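Local coordinates for protein cGAS/DncV-like nucleotidyltransferase in E. coli homolog (Elizabethkingia meningoseptica ATCC 13253 = NBRC 12535, PDB 6E0N) that synthesises cyclic nucleotide second messengers in a CBASS antiphage defence system, probably joining two nucleoside triphosphates with the help of magnesium, at residues I195-N200 against V214-I219; N10-V15 against Y189-R194; D104-L109 against K122-N127. All coordinates share one frame; numbering follows the deposited sequence.

Contact 1: residues I195-N200 against V214-I219; sequences ILKVVN and VSSFFI. With GTP (guanosine-5'-triphosphate), chain C.
K197 NZ is gripped from several directions in the nucleotide pocket of this CD-NTase fold. It donates to S216 OG across the contact at 3.0 Å and to the gamma-phosphate oxygen O1G of GTP at 3.1 Å; a weak bond of 3.4 Å runs from K197 NZ to the bridging oxygen O3B, and T54 O is a further partner. The lysine chain is straight except for a turn at its third torsion (chi3 68°), which carries CE and NZ alongside the serine hydroxyl toward the triphosphate. With chi1 at -177° the S216 hydroxyl swings away from its own N toward the lysine ammonium, and it is also hydrogen-bonded to E220 OE2 of its own helix 216-224. K197 and S216 belong to the GTP site, as their contacts with the triphosphate bear out.

Behind the polar end the two helices pack through I219. Its CG2 meets L196 CB at 4.0 Å, while I219 CD1 comes to 4.1 Å from K197 CG, against the lower part of the lysine chain, and lies near N200 CB.

At the far end N200 passes alongside V214, the two side chains running in opposite directions. Two waters join the amide to the V214 backbone: one accepts from V214 N and probably donates to N200 OD1, the other accepts from N200 ND2 and probably donates to V214 O. S215 N-caps helix 216-224, its OG accepting from F218 N at 3.0 Å (N-H...O 164°). Guanine covers one face of the F217 ring, its C2 3.3 Å from the ring plane and offset toward the rim.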
# COMPACT_ATOMS: atom_id res chain seq x y z
N ILE A 195 6.10 -12.42 1.26
CA ILE A 195 5.80 -13.81 0.93
C ILE A 195 4.32 -13.96 0.59
O ILE A 195 3.95 -14.60 -0.40
CB ILE A 195 6.22 -14.76 2.07
CG1 ILE A 195 7.74 -14.85 2.15
CG2 ILE A 195 5.58 -16.13 1.87
CD1 ILE A 195 8.24 -15.48 3.42
N LEU A 196 3.44 -13.40 1.43
CA LEU A 196 2.01 -13.54 1.20
C LEU A 196 1.56 -12.80 -0.05
O LEU A 196 0.60 -13.24 -0.70
CB LEU A 196 1.24 -13.09 2.44
CG LEU A 196 1.37 -14.03 3.64
CD1 LEU A 196 0.71 -13.42 4.87
CD2 LEU A 196 0.78 -15.40 3.35
N LYS A 197 2.22 -11.69 -0.40
CA LYS A 197 1.91 -11.03 -1.67
C LYS A 197 2.30 -11.89 -2.86
O LYS A 197 1.58 -11.95 -3.86
CB LYS A 197 2.60 -9.66 -1.73
CG LYS A 197 1.97 -8.62 -0.82
CD LYS A 197 2.69 -7.28 -0.89
CE LYS A 197 2.52 -6.61 -2.24
NZ LYS A 197 3.03 -5.21 -2.24
N VAL A 198 3.45 -12.57 -2.77
CA VAL A 198 3.84 -13.51 -3.81
C VAL A 198 2.78 -14.59 -3.98
O VAL A 198 2.36 -14.91 -5.10
CB VAL A 198 5.22 -14.12 -3.49
CG1 VAL A 198 5.47 -15.33 -4.37
CG2 VAL A 198 6.31 -13.07 -3.69
N VAL A 199 2.35 -15.19 -2.87
CA VAL A 199 1.34 -16.24 -2.93
C VAL A 199 0.03 -15.69 -3.50
O VAL A 199 -0.64 -16.36 -4.29
CB VAL A 199 1.14 -16.87 -1.54
CG1 VAL A 199 -0.01 -17.86 -1.58
CG2 VAL A 199 2.43 -17.53 -1.07
N ASN A 200 -0.34 -14.46 -3.11
CA ASN A 200 -1.54 -13.84 -3.65
C ASN A 200 -1.47 -13.75 -5.18
O ASN A 200 -2.42 -14.13 -5.87
CB ASN A 200 -1.71 -12.45 -3.03
CG ASN A 200 -2.98 -11.75 -3.48
OD1 ASN A 200 -4.05 -12.36 -3.56
ND2 ASN A 200 -2.87 -10.46 -3.77
N VAL A 214 -8.18 -9.94 -1.74
CA VAL A 214 -7.39 -9.17 -0.81
C VAL A 214 -6.63 -8.10 -1.59
O VAL A 214 -6.70 -8.03 -2.82
CB VAL A 214 -6.43 -10.04 0.03
CG1 VAL A 214 -7.23 -11.08 0.84
CG2 VAL A 214 -5.40 -10.71 -0.85
N SER A 215 -5.92 -7.25 -0.86
CA SER A 215 -5.08 -6.22 -1.43
C SER A 215 -3.78 -6.19 -0.64
O SER A 215 -3.69 -6.76 0.45
CB SER A 215 -5.76 -4.85 -1.34
OG SER A 215 -5.87 -4.47 0.02
N SER A 216 -2.77 -5.49 -1.17
CA SER A 216 -1.53 -5.32 -0.42
C SER A 216 -1.81 -4.68 0.93
O SER A 216 -1.31 -5.14 1.97
CB SER A 216 -0.54 -4.48 -1.23
OG SER A 216 0.70 -4.37 -0.55
N PHE A 217 -2.60 -3.61 0.95
CA PHE A 217 -2.96 -2.96 2.20
C PHE A 217 -3.60 -3.95 3.17
O PHE A 217 -3.23 -4.00 4.35
CB PHE A 217 -3.92 -1.80 1.92
CG PHE A 217 -4.41 -1.11 3.15
CD1 PHE A 217 -3.63 -0.17 3.79
CD2 PHE A 217 -5.65 -1.40 3.68
CE1 PHE A 217 -4.07 0.47 4.92
CE2 PHE A 217 -6.10 -0.76 4.81
CZ PHE A 217 -5.31 0.17 5.44
N PHE A 218 -4.57 -4.73 2.69
CA PHE A 218 -5.25 -5.70 3.54
C PHE A 218 -4.27 -6.71 4.11
O PHE A 218 -4.27 -6.99 5.32
CB PHE A 218 -6.35 -6.38 2.71
CG PHE A 218 -7.38 -7.13 3.52
CD1 PHE A 218 -8.16 -6.47 4.45
CD2 PHE A 218 -7.59 -8.48 3.31
CE1 PHE A 218 -9.12 -7.16 5.19
CE2 PHE A 218 -8.55 -9.17 4.04
CZ PHE A 218 -9.31 -8.51 4.98
N ILE A 219 -3.39 -7.25 3.27
CA ILE A 219 -2.39 -8.21 3.74
C ILE A 219 -1.50 -7.57 4.81
O ILE A 219 -1.22 -8.16 5.85
CB ILE A 219 -1.55 -8.74 2.56
CG1 ILE A 219 -2.41 -9.60 1.64
CG2 ILE A 219 -0.35 -9.52 3.06
CD1 ILE A 219 -1.71 -10.05 0.37
PG GTP C . 0.99 -2.98 -4.68
O1G GTP C . 2.20 -3.85 -4.94
O2G GTP C . -0.25 -3.77 -5.03
O3G GTP C . 1.05 -1.72 -5.51
O3B GTP C . 0.95 -2.66 -3.10
PB GTP C . 0.79 -1.17 -2.51
O1B GTP C . 1.45 -0.15 -3.40
O2B GTP C . 1.38 -1.17 -1.12
O3A GTP C . -0.79 -0.89 -2.38
PA GTP C . -1.60 0.01 -3.44
O1A GTP C . -0.81 0.25 -4.70
O2A GTP C . -2.93 -0.65 -3.74
O5' GTP C . -1.85 1.40 -2.67
C5' GTP C . -0.76 2.19 -2.31
C4' GTP C . -0.97 2.73 -0.91
O4' GTP C . -2.27 3.35 -0.85
C3' GTP C . -0.91 1.73 0.26
O3' GTP C . 0.36 1.61 0.80
C2' GTP C . -1.86 2.40 1.28
O2' GTP C . -1.10 3.27 2.08
C1' GTP C . -2.88 3.15 0.42
N9 GTP C . -4.08 2.31 0.31
C8 GTP C . -4.41 1.49 -0.72
N7 GTP C . -5.58 0.88 -0.42
C5 GTP C . -6.00 1.31 0.79
C6 GTP C . -7.12 1.02 1.56
O6 GTP C . -7.96 0.23 1.16
N1 GTP C . -7.27 1.64 2.79
C2 GTP C . -6.32 2.53 3.24
N2 GTP C . -6.46 3.13 4.42
N3 GTP C . -5.21 2.81 2.47
C4 GTP C . -5.06 2.22 1.26
O HOH W 1 -6.62 -11.30 -4.15
O HOH W 2 -5.15 -8.54 -4.91

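Contact 2: residues N10-V15 against Y189-R194; sequences NWSRPV and YKRMVR. With GTP (guanosine-5'-triphosphate), chain D.
R194 reaches across to the carbonyl of S12, and its NH1 donates to S12 O at 2.8 Å. The bond is straight at both ends: the N-H...O angle is 160°, the C=O...N angle 169°, and the oxygen lies close to the guanidinium plane. The same NH1 also donates to O1G of a GTP at 2.9 Å, while NH2 donates to O2G of the same gamma-phosphate. P14 CG sits over the centre of one face of this guanidinium, 3.6 Å above its plane, and K190 O lies off-centre over the opposite face; flanked in this way, the group has little scope to tilt.

One helical turn earlier, R191 adds a second guanidinium. Its NE donates to O1G at 2.8 Å and its NH2 to O3G at 3.0 Å, with the phosphorus at its edge and in plane. R187 NE binds the same GTP. The extended chain of R191 from CG to NE runs past S12, whose CB packs on R191 CB at 3.6 Å.

A second shell fixes these groups. S12 OG bonds to I9 O in the preceding helical turn, R191 NH1 to Y236 OH, and R194 NH2 to N53 O.

Taken together, R191 and R194 of helix 188-205, with R187 just before it and braced by residues 12-14, form an arginine-lined gamma-phosphate site for a second GTP, distinct from the one bound beside K197.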
# COMPACT_ATOMS: atom_id res chain seq x y z
N ASN A 10 13.90 -16.35 -0.54
CA ASN A 10 13.95 -15.65 -1.82
C ASN A 10 12.70 -14.83 -2.05
O ASN A 10 12.77 -13.67 -2.48
CB ASN A 10 14.15 -16.65 -2.96
CG ASN A 10 15.48 -17.37 -2.89
OD1 ASN A 10 16.39 -16.94 -2.18
ND2 ASN A 10 15.62 -18.46 -3.64
N TRP A 11 11.52 -15.40 -1.76
CA TRP A 11 10.27 -14.68 -1.95
C TRP A 11 10.15 -13.49 -1.01
O TRP A 11 9.37 -12.57 -1.29
CB TRP A 11 9.09 -15.61 -1.68
CG TRP A 11 8.75 -16.56 -2.78
CD1 TRP A 11 9.22 -16.54 -4.06
CD2 TRP A 11 7.86 -17.68 -2.69
NE1 TRP A 11 8.67 -17.58 -4.78
CE2 TRP A 11 7.84 -18.29 -3.96
CE3 TRP A 11 7.08 -18.22 -1.67
CZ2 TRP A 11 7.06 -19.42 -4.23
CZ3 TRP A 11 6.31 -19.34 -1.94
CH2 TRP A 11 6.31 -19.92 -3.21
N SER A 12 10.87 -13.50 0.11
CA SER A 12 10.75 -12.45 1.11
C SER A 12 11.56 -11.20 0.76
O SER A 12 11.49 -10.22 1.50
CB SER A 12 11.20 -12.97 2.48
OG SER A 12 12.62 -13.03 2.54
N ARG A 13 12.31 -11.22 -0.33
CA ARG A 13 13.17 -10.09 -0.65
C ARG A 13 12.43 -9.08 -1.51
O ARG A 13 11.64 -9.46 -2.38
CB ARG A 13 14.41 -10.56 -1.40
CG ARG A 13 15.31 -11.48 -0.61
CD ARG A 13 16.45 -12.02 -1.47
NE ARG A 13 17.22 -13.05 -0.77
CZ ARG A 13 18.28 -12.79 -0.00
NH1 ARG A 13 18.69 -11.55 0.17
NH2 ARG A 13 18.92 -13.79 0.60
N PRO A 14 12.67 -7.79 -1.30
CA PRO A 14 12.08 -6.78 -2.20
C PRO A 14 12.61 -6.97 -3.61
O PRO A 14 13.78 -7.31 -3.81
CB PRO A 14 12.54 -5.44 -1.61
CG PRO A 14 13.06 -5.75 -0.24
CD PRO A 14 13.55 -7.18 -0.28
N VAL A 15 11.75 -6.74 -4.60
CA VAL A 15 12.13 -6.87 -6.00
C VAL A 15 12.39 -5.48 -6.57
O VAL A 15 13.52 -5.16 -6.96
CB VAL A 15 11.07 -7.64 -6.80
CG1 VAL A 15 11.49 -7.79 -8.24
CG2 VAL A 15 10.84 -9.02 -6.17
N TYR A 189 8.42 -9.09 9.78
CA TYR A 189 7.08 -8.59 9.49
C TYR A 189 6.92 -8.32 7.99
O TYR A 189 6.03 -8.88 7.33
CB TYR A 189 6.75 -7.34 10.30
CG TYR A 189 5.57 -6.57 9.74
CD1 TYR A 189 4.32 -7.17 9.62
CD2 TYR A 189 5.71 -5.26 9.30
CE1 TYR A 189 3.24 -6.47 9.09
CE2 TYR A 189 4.64 -4.57 8.77
CZ TYR A 189 3.41 -5.17 8.67
OH TYR A 189 2.34 -4.47 8.14
N LYS A 190 7.77 -7.46 7.43
CA LYS A 190 7.63 -7.13 6.01
C LYS A 190 8.03 -8.30 5.12
O LYS A 190 7.49 -8.44 4.02
CB LYS A 190 8.43 -5.88 5.67
CG LYS A 190 7.89 -4.65 6.34
CD LYS A 190 8.47 -3.38 5.76
CE LYS A 190 7.74 -2.17 6.31
NZ LYS A 190 8.39 -0.90 5.87
N ARG A 191 8.95 -9.15 5.58
CA ARG A 191 9.31 -10.33 4.81
C ARG A 191 8.13 -11.28 4.68
O ARG A 191 7.92 -11.87 3.62
CB ARG A 191 10.54 -11.00 5.43
CG ARG A 191 11.79 -10.18 5.17
CD ARG A 191 13.04 -10.68 5.87
NE ARG A 191 14.10 -9.67 5.78
CZ ARG A 191 15.30 -9.78 6.33
NH1 ARG A 191 15.62 -10.86 7.01
NH2 ARG A 191 16.18 -8.80 6.19
N MET A 192 7.33 -11.42 5.74
CA MET A 192 6.14 -12.26 5.66
C MET A 192 5.07 -11.62 4.78
O MET A 192 4.38 -12.32 4.04
CB MET A 192 5.59 -12.52 7.06
CG MET A 192 6.48 -13.43 7.91
SD MET A 192 6.66 -15.08 7.21
CE MET A 192 8.45 -15.27 7.25
N VAL A 193 4.92 -10.30 4.86
CA VAL A 193 4.02 -9.60 3.95
C VAL A 193 4.40 -9.90 2.50
O VAL A 193 3.55 -10.21 1.66
CB VAL A 193 4.02 -8.09 4.23
CG1 VAL A 193 3.34 -7.34 3.09
CG2 VAL A 193 3.32 -7.79 5.55
N ARG A 194 5.70 -9.79 2.19
CA ARG A 194 6.15 -10.02 0.82
C ARG A 194 5.86 -11.45 0.38
O ARG A 194 5.41 -11.67 -0.75
CB ARG A 194 7.63 -9.68 0.68
CG ARG A 194 7.93 -8.20 0.87
CD ARG A 194 9.43 -7.90 0.67
NE ARG A 194 9.81 -6.67 1.36
CZ ARG A 194 10.71 -6.60 2.34
NH1 ARG A 194 11.36 -7.70 2.74
NH2 ARG A 194 10.97 -5.44 2.91
PG GTP D . 14.34 -5.93 4.49
O1G GTP D . 13.84 -7.33 4.25
O2G GTP D . 13.25 -5.13 5.17
O3G GTP D . 15.60 -5.96 5.33
O3B GTP D . 14.62 -5.27 3.04
PB GTP D . 15.79 -4.22 2.65
O1B GTP D . 15.73 -3.95 1.18
O2B GTP D . 17.14 -4.75 3.06
O3A GTP D . 15.41 -2.87 3.44
PA GTP D . 16.30 -2.28 4.63
O1A GTP D . 17.07 -3.37 5.34
O2A GTP D . 15.40 -1.55 5.61
O5' GTP D . 17.30 -1.20 3.99
C5' GTP D . 16.83 0.05 3.58
C4' GTP D . 18.03 0.86 3.13
O4' GTP D . 18.64 1.50 4.26
C3' GTP D . 19.13 0.01 2.48
O3' GTP D . 19.70 0.75 1.42
C2' GTP D . 20.18 -0.20 3.59
O2' GTP D . 21.46 -0.31 3.08
C1' GTP D . 20.00 1.07 4.44
N9 GTP D . 20.33 0.96 5.85
C8 GTP D . 20.82 -0.14 6.48
N7 GTP D . 21.03 0.17 7.77
C5 GTP D . 20.72 1.47 7.96
C6 GTP D . 20.75 2.29 9.08
O6 GTP D . 21.13 1.85 10.17
N1 GTP D . 20.35 3.61 8.97
C2 GTP D . 19.92 4.10 7.75
N2 GTP D . 19.54 5.36 7.66
N3 GTP D . 19.89 3.28 6.64
C4 GTP D . 20.28 1.98 6.75

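Contact 3: residues D104-L109 against K122-N127; sequences DTEEAL and KCIQVN. With APC (diphosphomethylphosphonic acid adenosyl ester), chain B.
Apolar contact dominates where L109 meets the strand. A chi1 of -63° swings the leucine toward it, where CD1 touches I124 CG2 at 3.6 Å and V126 CG2 at 3.9 Å, with CD2 also near V126 CG2. I124 spreads its branches in turn: CG2 goes to the leucine, CD1 lies against E106 CB at 3.9 Å, and CG1 is more loosely placed against T105 CG2. I124 and V126 both point their CB toward the helix, whereas Q125 between them points away, the alternation expected of a beta strand.

Polar bonds are absent across the contact; the polar ends turn elsewhere. E106 extends past I124 and forms a salt bridge with R110, and T105 OG1 bonds to L101 O within the helix. On the strand's other side, Q125 NE2 bonds to D136 OD1. Just before the strand, K122 N donates to O2B of the bound nucleotide analogue APC at 2.7 Å.

The 104-109 part of helix 98-113 runs nearly parallel to strand 124-126 (13°), its axis coming within 9.4 Å of the strand's. That strand lies between strands 117-119 and 135-147, and helix 21-38 flanks the helix through L34 and F38.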
# COMPACT_ATOMS: atom_id res chain seq x y z
N ASP A 104 -6.68 19.69 -13.21
CA ASP A 104 -5.44 20.44 -13.36
C ASP A 104 -4.24 19.52 -13.29
O ASP A 104 -3.25 19.73 -14.00
CB ASP A 104 -5.35 21.52 -12.28
CG ASP A 104 -6.30 22.68 -12.53
OD1 ASP A 104 -6.90 22.75 -13.62
OD2 ASP A 104 -6.45 23.53 -11.62
N THR A 105 -4.30 18.49 -12.43
CA THR A 105 -3.21 17.52 -12.35
C THR A 105 -3.08 16.75 -13.66
O THR A 105 -1.97 16.54 -14.17
CB THR A 105 -3.47 16.56 -11.19
OG1 THR A 105 -3.57 17.29 -9.96
CG2 THR A 105 -2.34 15.55 -11.08
N GLU A 106 -4.20 16.29 -14.21
CA GLU A 106 -4.18 15.59 -15.49
C GLU A 106 -3.58 16.47 -16.58
O GLU A 106 -2.79 16.01 -17.40
CB GLU A 106 -5.59 15.14 -15.86
CG GLU A 106 -5.68 14.30 -17.12
CD GLU A 106 -7.12 13.91 -17.45
OE1 GLU A 106 -8.03 14.25 -16.67
OE2 GLU A 106 -7.32 13.27 -18.50
N GLU A 107 -3.94 17.76 -16.58
CA GLU A 107 -3.43 18.70 -17.57
C GLU A 107 -1.92 18.88 -17.43
O GLU A 107 -1.19 18.85 -18.43
CB GLU A 107 -4.16 20.03 -17.39
CG GLU A 107 -3.87 21.09 -18.41
CD GLU A 107 -4.83 22.26 -18.26
OE1 GLU A 107 -6.05 22.03 -18.28
OE2 GLU A 107 -4.35 23.40 -18.11
N ALA A 108 -1.44 19.08 -16.20
CA ALA A 108 -0.01 19.25 -15.99
C ALA A 108 0.76 18.05 -16.51
O ALA A 108 1.81 18.20 -17.15
CB ALA A 108 0.27 19.47 -14.51
N LEU A 109 0.25 16.84 -16.27
CA LEU A 109 0.93 15.64 -16.72
C LEU A 109 0.82 15.47 -18.23
O LEU A 109 1.80 15.13 -18.89
CB LEU A 109 0.35 14.43 -15.99
CG LEU A 109 0.55 14.44 -14.47
CD1 LEU A 109 -0.27 13.39 -13.76
CD2 LEU A 109 2.05 14.25 -14.17
N LYS A 122 -9.19 6.55 -9.34
CA LYS A 122 -8.63 7.08 -8.10
C LYS A 122 -7.29 7.79 -8.28
O LYS A 122 -6.67 8.18 -7.28
CB LYS A 122 -8.48 5.96 -7.06
CG LYS A 122 -9.78 5.34 -6.57
CD LYS A 122 -9.53 4.27 -5.52
CE LYS A 122 -10.78 3.45 -5.22
NZ LYS A 122 -10.50 2.36 -4.23
N CYS A 123 -6.84 7.98 -9.51
CA CYS A 123 -5.54 8.59 -9.75
C CYS A 123 -5.45 9.01 -11.21
O CYS A 123 -6.38 8.79 -12.00
CB CYS A 123 -4.41 7.61 -9.40
SG CYS A 123 -4.33 6.17 -10.50
N ILE A 124 -4.33 9.63 -11.56
CA ILE A 124 -3.94 9.85 -12.95
C ILE A 124 -2.74 8.95 -13.21
O ILE A 124 -1.70 9.08 -12.54
CB ILE A 124 -3.58 11.32 -13.22
CG1 ILE A 124 -4.72 12.25 -12.82
CG2 ILE A 124 -3.21 11.49 -14.70
CD1 ILE A 124 -6.02 12.01 -13.52
N GLN A 125 -2.86 8.05 -14.17
CA GLN A 125 -1.77 7.13 -14.48
C GLN A 125 -0.88 7.74 -15.55
O GLN A 125 -1.37 8.28 -16.55
CB GLN A 125 -2.32 5.79 -14.95
CG GLN A 125 -1.25 4.75 -15.26
CD GLN A 125 -1.81 3.35 -15.33
OE1 GLN A 125 -2.05 2.82 -16.41
NE2 GLN A 125 -2.02 2.74 -14.17
N VAL A 126 0.43 7.67 -15.33
CA VAL A 126 1.42 8.06 -16.33
C VAL A 126 2.14 6.78 -16.73
O VAL A 126 2.98 6.26 -15.99
CB VAL A 126 2.39 9.12 -15.80
CG1 VAL A 126 3.38 9.50 -16.90
CG2 VAL A 126 1.65 10.33 -15.28
N ASN A 127 1.81 6.26 -17.91
CA ASN A 127 2.40 5.00 -18.35
C ASN A 127 3.89 5.16 -18.59
O ASN A 127 4.36 6.18 -19.10
CB ASN A 127 1.70 4.51 -19.61
CG ASN A 127 0.27 4.09 -19.34
OD1 ASN A 127 -0.66 4.50 -20.03
ND2 ASN A 127 0.08 3.28 -18.30
PG APC B . -9.81 1.91 -12.39
O1G APC B . -8.68 0.96 -12.70
O2G APC B . -9.73 3.13 -13.28
O3G APC B . -11.13 1.21 -12.61
PB APC B . -8.28 2.67 -10.12
O1B APC B . -7.14 2.07 -10.86
O2B APC B . -8.07 4.08 -9.72
O3B APC B . -9.72 2.39 -10.82
PA APC B . -6.57 1.25 -8.01
O1A APC B . -5.77 0.78 -9.18
O2A APC B . -6.65 0.13 -6.95
C3A APC B . -8.29 1.70 -8.62
O5' APC B . -5.98 2.58 -7.24
C5' APC B . -5.27 3.46 -8.05
C4' APC B . -4.19 4.13 -7.16
O4' APC B . -4.78 4.90 -6.29
C3' APC B . -3.45 3.04 -6.36
O3' APC B . -2.27 2.77 -6.96
C2' APC B . -3.25 3.66 -4.97
O2' APC B . -1.88 4.24 -4.88
C1' APC B . -4.14 4.60 -4.85
N9 APC B . -5.20 4.15 -3.96
C8 APC B . -6.20 3.26 -4.09
N7 APC B . -6.89 3.22 -2.94
C5 APC B . -6.31 4.08 -2.09
C6 APC B . -6.59 4.45 -0.79
N6 APC B . -7.61 4.05 0.16
N1 APC B . -5.84 5.34 -0.16
C2 APC B . -4.80 5.90 -0.80
N3 APC B . -4.53 5.55 -2.08
C4 APC B . -5.28 4.65 -2.72

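From the N terminus, the chain first supplies residues 10-15, which meet 189-194 some 174 residues later; this closes contact 2, a long-range closure that brings the N-terminal loop onto helix 188-205. Within that span, contact 3 closes a short loop between helix 98-113 and strand 124-126. Contact 1 follows contact 2 in series, closing a short connection between helices 188-205 and 216-224. Contacts 1 and 2 share helix 188-205 and touch directly, V198 CG1 lying 3.7 Å from W11 CD2, with centres 11 Å apart. Contact 3 stands on the opposite side of the chain's centre, about 27 Å from contact 1 between centres, in the sheet-bearing part.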